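Local coordinates for protein AlyQ (Persicobacter sp. CCB-QB2, PDB 5XNR) that probably cleaves alginate by beta-elimination with its lyase domain and carries a CBM32 carbohydrate-binding module beside it, at residues 14-19 with 43-48; 162-167 with 210-215; 180-185 with 195-200. All coordinates share one frame; numbering follows the deposited sequence.

Contact 1: residues 14-19 with 43-48; sequences VTASAH and QYITFD
Strands 14-16 and 44-48 run antiparallel, their axes 159° apart in direction and 4.5 Å apart at closest approach. Thr15 and Thr46 form the hydrogen-bonded pair: Thr15 N gives to Thr46 O at 3.0 Å and Thr46 N returns a bond of 2.8 Å to Thr15 O. Val14 with Phe47 and Ala16 with Ile45 are the flanking non-hydrogen-bonded pairs. Beyond them Ser17 N reaches Tyr44 O, and then the side chain of Ser17 takes over from its backbone. With OG between the backbone N and the carbonyl carbon (chi1 65°), the Ser17 hydroxyl accepts from Tyr44 N at 2.9 Å and donates to Gln43 OE1 at 2.6 Å, acting as acceptor and donor at once. Ser17 CB meanwhile sits over one face of the Tyr44 ring, 3.9 Å from the centroid and 9° off the normal, a CH-pi contact; Arg112 makes a cation-pi contact with the same ring. The Gln43 chain bends at chi2 to bring its amide to Ser17 and alongside Ala18 CB. Replacing Gln43 by an alanine removes the amide, and the Ser17 hydroxyl, though still accepting from Tyr44 N, would probably lose its acceptor and be freer to turn. Inward, Val14 CG2 presses on Ile45 CG1 at 3.5 Å, tight for two carbons, and meets the Phe47 ring obliquely at CD1, 3.7 Å away. Val14 also packs on Pro24. On the other side Thr46 OG1 is bonded to Arg112. Strand 13-16 is an outermost strand of a five-stranded antiparallel sheet, from which Ile45 and Phe47 reach Ile126 and Val129 of a second sheet, in the beta-sandwich of an F5/8 type C (CBM32) domain.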
loop_
_atom_site.group_PDB
_atom_site.type_symbol
_atom_site.label_atom_id
_atom_site.label_comp_id
_atom_site.label_asym_id
_atom_site.label_seq_id
_atom_site.Cartn_x
_atom_site.Cartn_y
_atom_site.Cartn_z
ATOM N N VAL A 14 -10.301 8.663 31.147
ATOM C CA VAL A 14 -11.307 7.659 31.336
ATOM C C VAL A 14 -12.201 8.091 32.506
ATOM O O VAL A 14 -11.734 8.648 33.514
ATOM C CB VAL A 14 -10.671 6.274 31.556
ATOM C CG1 VAL A 14 -9.687 6.247 32.711
ATOM C CG2 VAL A 14 -11.721 5.215 31.763
ATOM N N THR A 15 -13.492 7.839 32.320
ATOM C CA THR A 15 -14.529 8.116 33.288
ATOM C C THR A 15 -15.418 6.875 33.377
ATOM O O THR A 15 -15.178 5.874 32.705
ATOM C CB THR A 15 -15.328 9.359 32.887
ATOM O OG1 THR A 15 -16.109 9.020 31.734
ATOM C CG2 THR A 15 -14.435 10.553 32.605
ATOM N N ALA A 16 -16.425 6.944 34.221
ATOM C CA ALA A 16 -17.335 5.834 34.408
ATOM C C ALA A 16 -18.567 6.332 35.156
ATOM O O ALA A 16 -18.498 7.349 35.875
ATOM C CB ALA A 16 -16.656 4.717 35.165
ATOM N N SER A 17 -19.665 5.608 34.968
ATOM C CA SER A 17 -20.933 5.863 35.651
ATOM C C SER A 17 -20.818 5.688 37.179
ATOM O O SER A 17 -21.632 6.222 37.935
ATOM C CB SER A 17 -21.989 4.948 35.089
ATOM O OG SER A 17 -21.661 3.595 35.387
ATOM N N ALA A 18 -19.839 4.932 37.640
ATOM C CA ALA A 18 -19.788 4.487 39.043
ATOM C C ALA A 18 -18.454 3.795 39.317
ATOM O O ALA A 18 -17.863 3.270 38.360
ATOM C CB ALA A 18 -20.913 3.522 39.315
ATOM N N HIS A 19 -18.003 3.799 40.588
ATOM C CA HIS A 19 -16.914 2.929 41.034
ATOM C C HIS A 19 -17.044 2.707 42.549
ATOM O O HIS A 19 -17.827 3.403 43.209
ATOM C CB HIS A 19 -15.538 3.457 40.574
ATOM C CG HIS A 19 -15.130 4.756 41.189
ATOM N ND1 HIS A 19 -15.034 4.937 42.564
ATOM C CD2 HIS A 19 -14.774 5.933 40.633
ATOM C CE1 HIS A 19 -14.656 6.177 42.815
ATOM N NE2 HIS A 19 -14.489 6.808 41.652
ATOM N N GLN A 43 -23.899 -0.397 34.383
ATOM C CA GLN A 43 -22.823 0.531 34.728
ATOM C C GLN A 43 -21.755 0.469 33.632
ATOM O O GLN A 43 -21.633 -0.529 32.932
ATOM C CB GLN A 43 -22.222 0.250 36.109
ATOM C CG GLN A 43 -23.206 0.370 37.276
ATOM C CD GLN A 43 -23.615 1.757 37.730
ATOM O OE1 GLN A 43 -23.410 2.791 37.082
ATOM N NE2 GLN A 43 -24.234 1.784 38.898
ATOM N N TYR A 44 -21.009 1.544 33.447
ATOM C CA TYR A 44 -20.177 1.573 32.315
ATOM C C TYR A 44 -18.906 2.363 32.593
ATOM O O TYR A 44 -18.844 3.200 33.483
ATOM C CB TYR A 44 -20.964 2.120 31.129
ATOM C CG TYR A 44 -21.689 3.440 31.264
ATOM C CD1 TYR A 44 -21.010 4.643 31.283
ATOM C CD2 TYR A 44 -23.075 3.502 31.195
ATOM C CE1 TYR A 44 -21.684 5.857 31.316
ATOM C CE2 TYR A 44 -23.770 4.706 31.223
ATOM C CZ TYR A 44 -23.072 5.900 31.293
ATOM O OH TYR A 44 -23.737 7.106 31.291
ATOM N N ILE A 45 -17.901 2.066 31.778
ATOM C CA ILE A 45 -16.670 2.842 31.783
ATOM C C ILE A 45 -16.460 3.392 30.373
ATOM O O ILE A 45 -16.775 2.682 29.411
ATOM C CB ILE A 45 -15.492 1.992 32.273
ATOM C CG1 ILE A 45 -14.173 2.764 32.197
ATOM C CG2 ILE A 45 -15.418 0.672 31.529
ATOM C CD1 ILE A 45 -13.121 2.218 33.109
ATOM N N THR A 46 -15.973 4.644 30.293
ATOM C CA THR A 46 -15.924 5.449 29.039
ATOM C C THR A 46 -14.508 5.985 28.770
ATOM O O THR A 46 -13.971 6.768 29.557
ATOM C CB THR A 46 -16.871 6.655 29.087
ATOM O OG1 THR A 46 -18.212 6.212 29.321
ATOM C CG2 THR A 46 -16.817 7.463 27.808
ATOM N N PHE A 47 -13.936 5.602 27.626
ATOM C CA PHE A 47 -12.530 5.877 27.310
ATOM C C PHE A 47 -12.466 6.994 26.293
ATOM O O PHE A 47 -13.249 6.987 25.374
ATOM C CB PHE A 47 -11.826 4.632 26.770
ATOM C CG PHE A 47 -11.881 3.473 27.723
ATOM C CD1 PHE A 47 -10.922 3.331 28.712
ATOM C CD2 PHE A 47 -12.925 2.566 27.678
ATOM C CE1 PHE A 47 -10.980 2.270 29.604
ATOM C CE2 PHE A 47 -12.989 1.515 28.584
ATOM C CZ PHE A 47 -12.016 1.363 29.538
ATOM N N ASP A 48 -11.539 7.926 26.503
ATOM C CA ASP A 48 -11.392 9.111 25.651
ATOM C C ASP A 48 -10.037 9.083 24.918
ATOM O O ASP A 48 -8.991 9.039 25.569
ATOM C CB ASP A 48 -11.507 10.406 26.468
ATOM C CG ASP A 48 -11.495 11.672 25.610
ATOM O OD1 ASP A 48 -11.451 11.545 24.347
ATOM O OD2 ASP A 48 -11.524 12.774 26.196
#

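Contact 2: residues 162-167 with 210-215; sequences KITYPD and YVRSEL. With PO4 (phosphate ion), chain E.
Thr164 and Glu214 are paired through their backbones, Thr164 N to Glu214 O at 3.1 Å and Glu214 N to Thr164 O at 3.2 Å. Their strands, 161-164 and 211-217, run antiparallel (173° for the short segments) in one sheet of the concanavalin-like alginate lyase domain. Ile163 lies opposite Leu215 as a non-hydrogen-bonded pair, where Ile163 CB meets Leu215 CD2, and both side chains continue onto Phe194. Regular pairing stops at Pro166, whose nitrogen has no hydrogen for Arg212 O. There side-chain packing takes over: Val211 CG1, held anti to its own nitrogen (chi1 -176°), abuts Pro166 CB at 3.5 Å, closer than carbons usually come. On the face bearing Thr164 and Glu214, the methyl CG2 of Thr164 lies against Arg212 CD at 3.7 Å. Bends at chi2 and chi3 bring the arginine's guanidinium side-on to Glu214. Arg212 NE, at 3.0 Å, and NH2, at 3.2 Å, both donate to Glu214 OE2 in a salt bridge, the oxygen lying 5° out of the guanidinium plane. Tyr361 makes a cation-pi contact with Arg212. Farther along, a phosphate, probably from the crystallisation liquor, is also bound by Lys249 and Arg272; its O3 meets the edge of the Tyr210 ring in plane and accepts from Tyr210 OH at 2.8 Å.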
loop_
_atom_site.group_PDB
_atom_site.type_symbol
_atom_site.label_atom_id
_atom_site.label_comp_id
_atom_site.label_asym_id
_atom_site.label_seq_id
_atom_site.Cartn_x
_atom_site.Cartn_y
_atom_site.Cartn_z
ATOM N N LYS A 162 -1.205 3.624 -24.083
ATOM C CA LYS A 162 -1.809 2.365 -24.486
ATOM C C LYS A 162 -1.296 1.287 -23.536
ATOM O O LYS A 162 -0.217 1.430 -22.983
ATOM C CB LYS A 162 -1.426 1.978 -25.916
ATOM C CG LYS A 162 0.036 1.591 -26.097
ATOM C CD LYS A 162 0.436 1.321 -27.526
ATOM C CE LYS A 162 0.794 -0.120 -27.796
ATOM N NZ LYS A 162 1.583 -0.216 -29.045
ATOM N N ILE A 163 -2.057 0.214 -23.393
ATOM C CA ILE A 163 -1.663 -0.902 -22.551
ATOM C C ILE A 163 -1.375 -2.143 -23.411
ATOM O O ILE A 163 -1.971 -2.353 -24.490
ATOM C CB ILE A 163 -2.744 -1.189 -21.499
ATOM C CG1 ILE A 163 -2.167 -1.960 -20.316
ATOM C CG2 ILE A 163 -3.948 -1.910 -22.100
ATOM C CD1 ILE A 163 -3.010 -1.849 -19.061
ATOM N N THR A 164 -0.421 -2.938 -22.914
ATOM C CA THR A 164 -0.129 -4.249 -23.432
ATOM C C THR A 164 -0.387 -5.262 -22.316
ATOM O O THR A 164 0.104 -5.121 -21.215
ATOM C CB THR A 164 1.301 -4.340 -23.980
ATOM O OG1 THR A 164 1.446 -3.422 -25.066
ATOM C CG2 THR A 164 1.644 -5.724 -24.488
ATOM N N TYR A 165 -1.174 -6.280 -22.620
ATOM C CA TYR A 165 -1.618 -7.220 -21.616
ATOM C C TYR A 165 -0.736 -8.470 -21.717
ATOM O O TYR A 165 -0.052 -8.666 -22.711
ATOM C CB TYR A 165 -3.110 -7.552 -21.809
ATOM C CG TYR A 165 -4.099 -6.448 -21.508
ATOM C CD1 TYR A 165 -4.305 -6.009 -20.206
ATOM C CD2 TYR A 165 -4.828 -5.837 -22.521
ATOM C CE1 TYR A 165 -5.203 -4.992 -19.914
ATOM C CE2 TYR A 165 -5.748 -4.832 -22.248
ATOM C CZ TYR A 165 -5.919 -4.392 -20.942
ATOM O OH TYR A 165 -6.810 -3.396 -20.654
ATOM N N PRO A 166 -0.792 -9.334 -20.702
ATOM C CA PRO A 166 -0.116 -10.627 -20.668
ATOM C C PRO A 166 -0.580 -11.645 -21.713
ATOM O O PRO A 166 0.157 -12.565 -21.994
ATOM C CB PRO A 166 -0.467 -11.186 -19.287
ATOM C CG PRO A 166 -0.574 -9.945 -18.436
ATOM C CD PRO A 166 -1.325 -9.017 -19.366
ATOM N N ASP A 167 -1.796 -11.492 -22.222
ATOM C CA ASP A 167 -2.369 -12.366 -23.236
ATOM C C ASP A 167 -1.912 -11.917 -24.636
ATOM O O ASP A 167 -2.316 -12.501 -25.637
ATOM C CB ASP A 167 -3.897 -12.429 -23.104
ATOM C CG ASP A 167 -4.657 -11.195 -23.587
ATOM O OD1 ASP A 167 -4.016 -10.267 -24.153
ATOM O OD2 ASP A 167 -5.902 -11.180 -23.414
ATOM N N TYR A 210 8.738 -12.862 -21.830
ATOM C CA TYR A 210 8.295 -12.378 -20.512
ATOM C C TYR A 210 6.944 -11.678 -20.682
ATOM O O TYR A 210 6.459 -11.473 -21.800
ATOM C CB TYR A 210 9.353 -11.502 -19.830
ATOM C CG TYR A 210 10.638 -12.216 -19.493
ATOM C CD1 TYR A 210 10.643 -13.485 -18.941
ATOM C CD2 TYR A 210 11.865 -11.615 -19.730
ATOM C CE1 TYR A 210 11.832 -14.139 -18.643
ATOM C CE2 TYR A 210 13.061 -12.259 -19.452
ATOM C CZ TYR A 210 13.048 -13.528 -18.906
ATOM O OH TYR A 210 14.230 -14.157 -18.638
ATOM N N VAL A 211 6.336 -11.355 -19.550
ATOM C CA VAL A 211 4.917 -11.143 -19.477
ATOM C C VAL A 211 4.691 -9.735 -18.933
ATOM O O VAL A 211 5.226 -9.430 -17.866
ATOM C CB VAL A 211 4.281 -12.218 -18.569
ATOM C CG1 VAL A 211 2.772 -12.112 -18.513
ATOM C CG2 VAL A 211 4.665 -13.625 -18.989
ATOM N N ARG A 212 3.908 -8.901 -19.626
ATOM C CA ARG A 212 3.679 -7.547 -19.135
ATOM C C ARG A 212 2.186 -7.225 -19.014
ATOM O O ARG A 212 1.379 -7.606 -19.823
ATOM C CB ARG A 212 4.367 -6.521 -20.041
ATOM C CG ARG A 212 3.737 -6.324 -21.412
ATOM C CD ARG A 212 4.730 -6.551 -22.552
ATOM N NE ARG A 212 5.867 -5.637 -22.567
ATOM C CZ ARG A 212 7.081 -5.930 -23.042
ATOM N NH1 ARG A 212 7.274 -7.003 -23.788
ATOM N NH2 ARG A 212 8.109 -5.165 -22.732
ATOM N N SER A 213 1.859 -6.478 -17.978
ATOM C CA SER A 213 0.705 -5.613 -18.027
ATOM C C SER A 213 1.172 -4.171 -17.797
ATOM O O SER A 213 1.397 -3.790 -16.667
ATOM C CB SER A 213 -0.333 -6.029 -17.028
ATOM O OG SER A 213 -1.468 -5.180 -17.116
ATOM N N GLU A 214 1.342 -3.377 -18.854
ATOM C CA GLU A 214 2.052 -2.083 -18.689
ATOM C C GLU A 214 1.691 -1.068 -19.785
ATOM O O GLU A 214 1.345 -1.439 -20.908
ATOM C CB GLU A 214 3.561 -2.366 -18.629
ATOM C CG GLU A 214 4.258 -2.499 -19.965
ATOM C CD GLU A 214 5.779 -2.631 -19.891
ATOM O OE1 GLU A 214 6.418 -2.056 -18.954
ATOM O OE2 GLU A 214 6.324 -3.298 -20.780
ATOM N N LEU A 215 1.833 0.211 -19.446
ATOM C CA LEU A 215 1.490 1.352 -20.342
ATOM C C LEU A 215 2.692 1.761 -21.201
ATOM O O LEU A 215 3.788 1.801 -20.707
ATOM C CB LEU A 215 1.057 2.553 -19.500
ATOM C CG LEU A 215 -0.158 2.327 -18.602
ATOM C CD1 LEU A 215 -0.402 3.536 -17.697
ATOM C CD2 LEU A 215 -1.397 2.015 -19.439
HETATM P P PO4 E . 17.148 -12.320 -17.652
HETATM O O1 PO4 E . 16.078 -11.831 -16.709
HETATM O O2 PO4 E . 17.826 -13.521 -17.008
HETATM O O3 PO4 E . 16.543 -12.701 -19.009
HETATM O O4 PO4 E . 18.160 -11.226 -17.923
#

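Contact 3: residues 180-185 with 195-200; sequences NEYWFV and RAPIRS
The Tyr182 ring has Glu181 CG over the centre of one face, 3.6 Å above the plane, while Pro197 comes to its edge. CE1 of Tyr182 touches Pro197 CD at 3.7 Å, the two side chains crossing at about a right angle. Pro197 serves a second flat group as well: its CG sits over the centre of one face of the Arg199 guanidinium, 3.5 Å above that plane. At the edge of the same guanidinium lies the carboxylate of Glu181, arriving from the opposite direction with its plane turned 44° from it. Arg199 NH2 donates to Glu181 OE1 at 2.7 Å, nearly in line with the carboxylate C-O bond, and NH1 adds a weak bond to the same oxygen, completing the salt bridge. The Arg199 chain, extended from CG to NE, carries the guanidinium to Glu181. The two segments include strand 183-185 and the end of strand 192-197, which form a beta hairpin at one margin of a seven-stranded antiparallel sheet in the lyase domain. Just before the first strand, Asn180 closes an Asx turn, its OD1 accepting from Tyr182 N at 2.9 Å and also from Trp183 N, the latter approaching 48° out of the carbonyl plane. Where the turn leads into the hairpin, Arg195 N donates to Tyr182 O at 2.8 Å. Phe184 presents its ring edge to Arg195: Phe184 CZ lies 4.0 Å from Arg195 NH2, the ring and guanidinium planes 70° apart. That guanidinium has its salt bridge with Glu381, and Tyr379 gives it a cation-pi partner.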
loop_
_atom_site.group_PDB
_atom_site.type_symbol
_atom_site.label_atom_id
_atom_site.label_comp_id
_atom_site.label_asym_id
_atom_site.label_seq_id
_atom_site.Cartn_x
_atom_site.Cartn_y
_atom_site.Cartn_z
ATOM N N ASN A 180 -10.391 -5.163 -15.657
ATOM C CA ASN A 180 -10.171 -6.561 -16.095
ATOM C C ASN A 180 -9.160 -7.254 -15.151
ATOM O O ASN A 180 -8.680 -6.661 -14.165
ATOM C CB ASN A 180 -9.835 -6.607 -17.595
ATOM C CG ASN A 180 -8.518 -5.961 -17.966
ATOM O OD1 ASN A 180 -7.463 -6.405 -17.527
ATOM N ND2 ASN A 180 -8.566 -4.943 -18.809
ATOM N N GLU A 181 -8.828 -8.517 -15.436
ATOM C CA GLU A 181 -8.018 -9.330 -14.511
ATOM C C GLU A 181 -6.552 -8.890 -14.551
ATOM O O GLU A 181 -5.797 -9.287 -13.704
ATOM C CB GLU A 181 -8.069 -10.820 -14.861
ATOM C CG GLU A 181 -7.312 -11.159 -16.146
ATOM C CD GLU A 181 -7.282 -12.623 -16.563
ATOM O OE1 GLU A 181 -6.900 -13.446 -15.709
ATOM O OE2 GLU A 181 -7.597 -12.923 -17.768
ATOM N N TYR A 182 -6.168 -8.120 -15.552
ATOM C CA TYR A 182 -4.791 -7.646 -15.719
ATOM C C TYR A 182 -4.637 -6.175 -15.271
ATOM O O TYR A 182 -3.545 -5.761 -14.852
ATOM C CB TYR A 182 -4.380 -7.804 -17.182
ATOM C CG TYR A 182 -4.457 -9.203 -17.744
ATOM C CD1 TYR A 182 -3.864 -10.268 -17.091
ATOM C CD2 TYR A 182 -5.056 -9.451 -18.965
ATOM C CE1 TYR A 182 -3.905 -11.552 -17.606
ATOM C CE2 TYR A 182 -5.096 -10.728 -19.510
ATOM C CZ TYR A 182 -4.513 -11.786 -18.828
ATOM O OH TYR A 182 -4.538 -13.053 -19.344
ATOM N N TRP A 183 -5.714 -5.389 -15.349
ATOM C CA TRP A 183 -5.697 -3.940 -15.083
ATOM C C TRP A 183 -7.010 -3.549 -14.405
ATOM O O TRP A 183 -8.042 -3.492 -15.091
ATOM C CB TRP A 183 -5.546 -3.185 -16.407
ATOM C CG TRP A 183 -5.297 -1.710 -16.311
ATOM C CD1 TRP A 183 -4.418 -1.062 -15.487
ATOM C CD2 TRP A 183 -5.856 -0.700 -17.161
ATOM N NE1 TRP A 183 -4.413 0.281 -15.751
ATOM C CE2 TRP A 183 -5.284 0.531 -16.778
ATOM C CE3 TRP A 183 -6.790 -0.715 -18.203
ATOM C CZ2 TRP A 183 -5.632 1.735 -17.388
ATOM C CZ3 TRP A 183 -7.140 0.479 -18.804
ATOM C CH2 TRP A 183 -6.553 1.683 -18.409
ATOM N N PHE A 184 -6.972 -3.273 -13.103
ATOM C CA PHE A 184 -8.179 -2.955 -12.360
ATOM C C PHE A 184 -7.878 -2.023 -11.194
ATOM O O PHE A 184 -6.766 -1.924 -10.754
ATOM C CB PHE A 184 -8.814 -4.228 -11.797
ATOM C CG PHE A 184 -7.863 -5.112 -11.034
ATOM C CD1 PHE A 184 -7.017 -5.978 -11.702
ATOM C CD2 PHE A 184 -7.798 -5.053 -9.651
ATOM C CE1 PHE A 184 -6.142 -6.801 -11.009
ATOM C CE2 PHE A 184 -6.923 -5.875 -8.949
ATOM C CZ PHE A 184 -6.098 -6.753 -9.631
ATOM N N VAL A 185 -8.930 -1.409 -10.677
ATOM C CA VAL A 185 -8.844 -0.511 -9.525
ATOM C C VAL A 185 -8.784 -1.339 -8.236
ATOM O O VAL A 185 -9.537 -2.287 -8.059
ATOM C CB VAL A 185 -10.023 0.484 -9.512
ATOM C CG1 VAL A 185 -10.017 1.346 -8.255
ATOM C CG2 VAL A 185 -10.039 1.361 -10.762
ATOM N N ARG A 195 -1.532 -6.604 -13.040
ATOM C CA ARG A 195 -1.298 -7.986 -12.644
ATOM C C ARG A 195 -0.878 -8.830 -13.858
ATOM O O ARG A 195 -1.590 -8.902 -14.851
ATOM C CB ARG A 195 -2.563 -8.616 -12.049
ATOM C CG ARG A 195 -2.356 -10.080 -11.680
ATOM C CD ARG A 195 -3.301 -10.715 -10.678
ATOM N NE ARG A 195 -3.381 -10.043 -9.392
ATOM C CZ ARG A 195 -4.152 -10.466 -8.400
ATOM N NH1 ARG A 195 -4.601 -11.710 -8.397
ATOM N NH2 ARG A 195 -4.486 -9.644 -7.429
ATOM N N ALA A 196 0.240 -9.525 -13.718
ATOM C CA ALA A 196 0.843 -10.319 -14.786
ATOM C C ALA A 196 1.036 -11.756 -14.286
ATOM O O ALA A 196 2.095 -12.082 -13.763
ATOM C CB ALA A 196 2.164 -9.703 -15.211
ATOM N N PRO A 197 0.014 -12.611 -14.447
ATOM C CA PRO A 197 0.160 -13.995 -14.039
ATOM C C PRO A 197 0.990 -14.776 -15.064
ATOM O O PRO A 197 1.116 -14.387 -16.232
ATOM C CB PRO A 197 -1.263 -14.551 -13.949
ATOM C CG PRO A 197 -2.028 -13.757 -14.980
ATOM C CD PRO A 197 -1.239 -12.476 -15.197
ATOM N N ILE A 198 1.568 -15.849 -14.557
ATOM C CA ILE A 198 2.389 -16.723 -15.322
ATOM C C ILE A 198 1.552 -17.956 -15.663
ATOM O O ILE A 198 1.126 -18.677 -14.765
ATOM C CB ILE A 198 3.656 -17.093 -14.529
ATOM C CG1 ILE A 198 4.398 -15.847 -14.020
ATOM C CG2 ILE A 198 4.544 -17.996 -15.375
ATOM C CD1 ILE A 198 4.799 -14.871 -15.109
ATOM N N ARG A 199 1.316 -18.155 -16.957
ATOM C CA ARG A 199 0.510 -19.261 -17.456
ATOM C C ARG A 199 1.145 -19.774 -18.755
ATOM O O ARG A 199 1.874 -19.042 -19.433
ATOM C CB ARG A 199 -0.936 -18.819 -17.723
ATOM C CG ARG A 199 -1.689 -18.238 -16.530
ATOM C CD ARG A 199 -2.980 -17.545 -16.964
ATOM N NE ARG A 199 -3.716 -16.916 -15.863
ATOM C CZ ARG A 199 -4.664 -15.984 -16.008
ATOM N NH1 ARG A 199 -5.000 -15.556 -17.214
ATOM N NH2 ARG A 199 -5.286 -15.500 -14.945
ATOM N N SER A 200 0.858 -21.026 -19.105
ATOM C CA SER A 200 1.264 -21.557 -20.419
ATOM C C SER A 200 0.273 -21.081 -21.487
ATOM O O SER A 200 -0.891 -20.896 -21.205
ATOM C CB SER A 200 1.370 -23.064 -20.405
ATOM O OG SER A 200 0.105 -23.640 -20.131
#

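How the contacts relate
Contact 1 comes first along the chain and lies in the CBM32 domain; contacts 2 and 3 follow in the alginate lyase domain, on the other side of the chain's centre. The centres of contacts 1 and 2 are about 58 Å apart and those of contacts 1 and 3 about 52 Å, without touching, consistent with two domains that each make their own internal contacts. Contacts 2 and 3, by comparison, have centres about 9 Å apart, and 180-185 with 195-200 is nested within the loop closed by 162-167 with 210-215. They belong to different sheets of the lyase domain, brought together where Tyr165 and Pro166 pack on Tyr182, with probable hydrogen bonds between Tyr165 OH and Asn180 ND2 and between Ser213 OG and Tyr182 O.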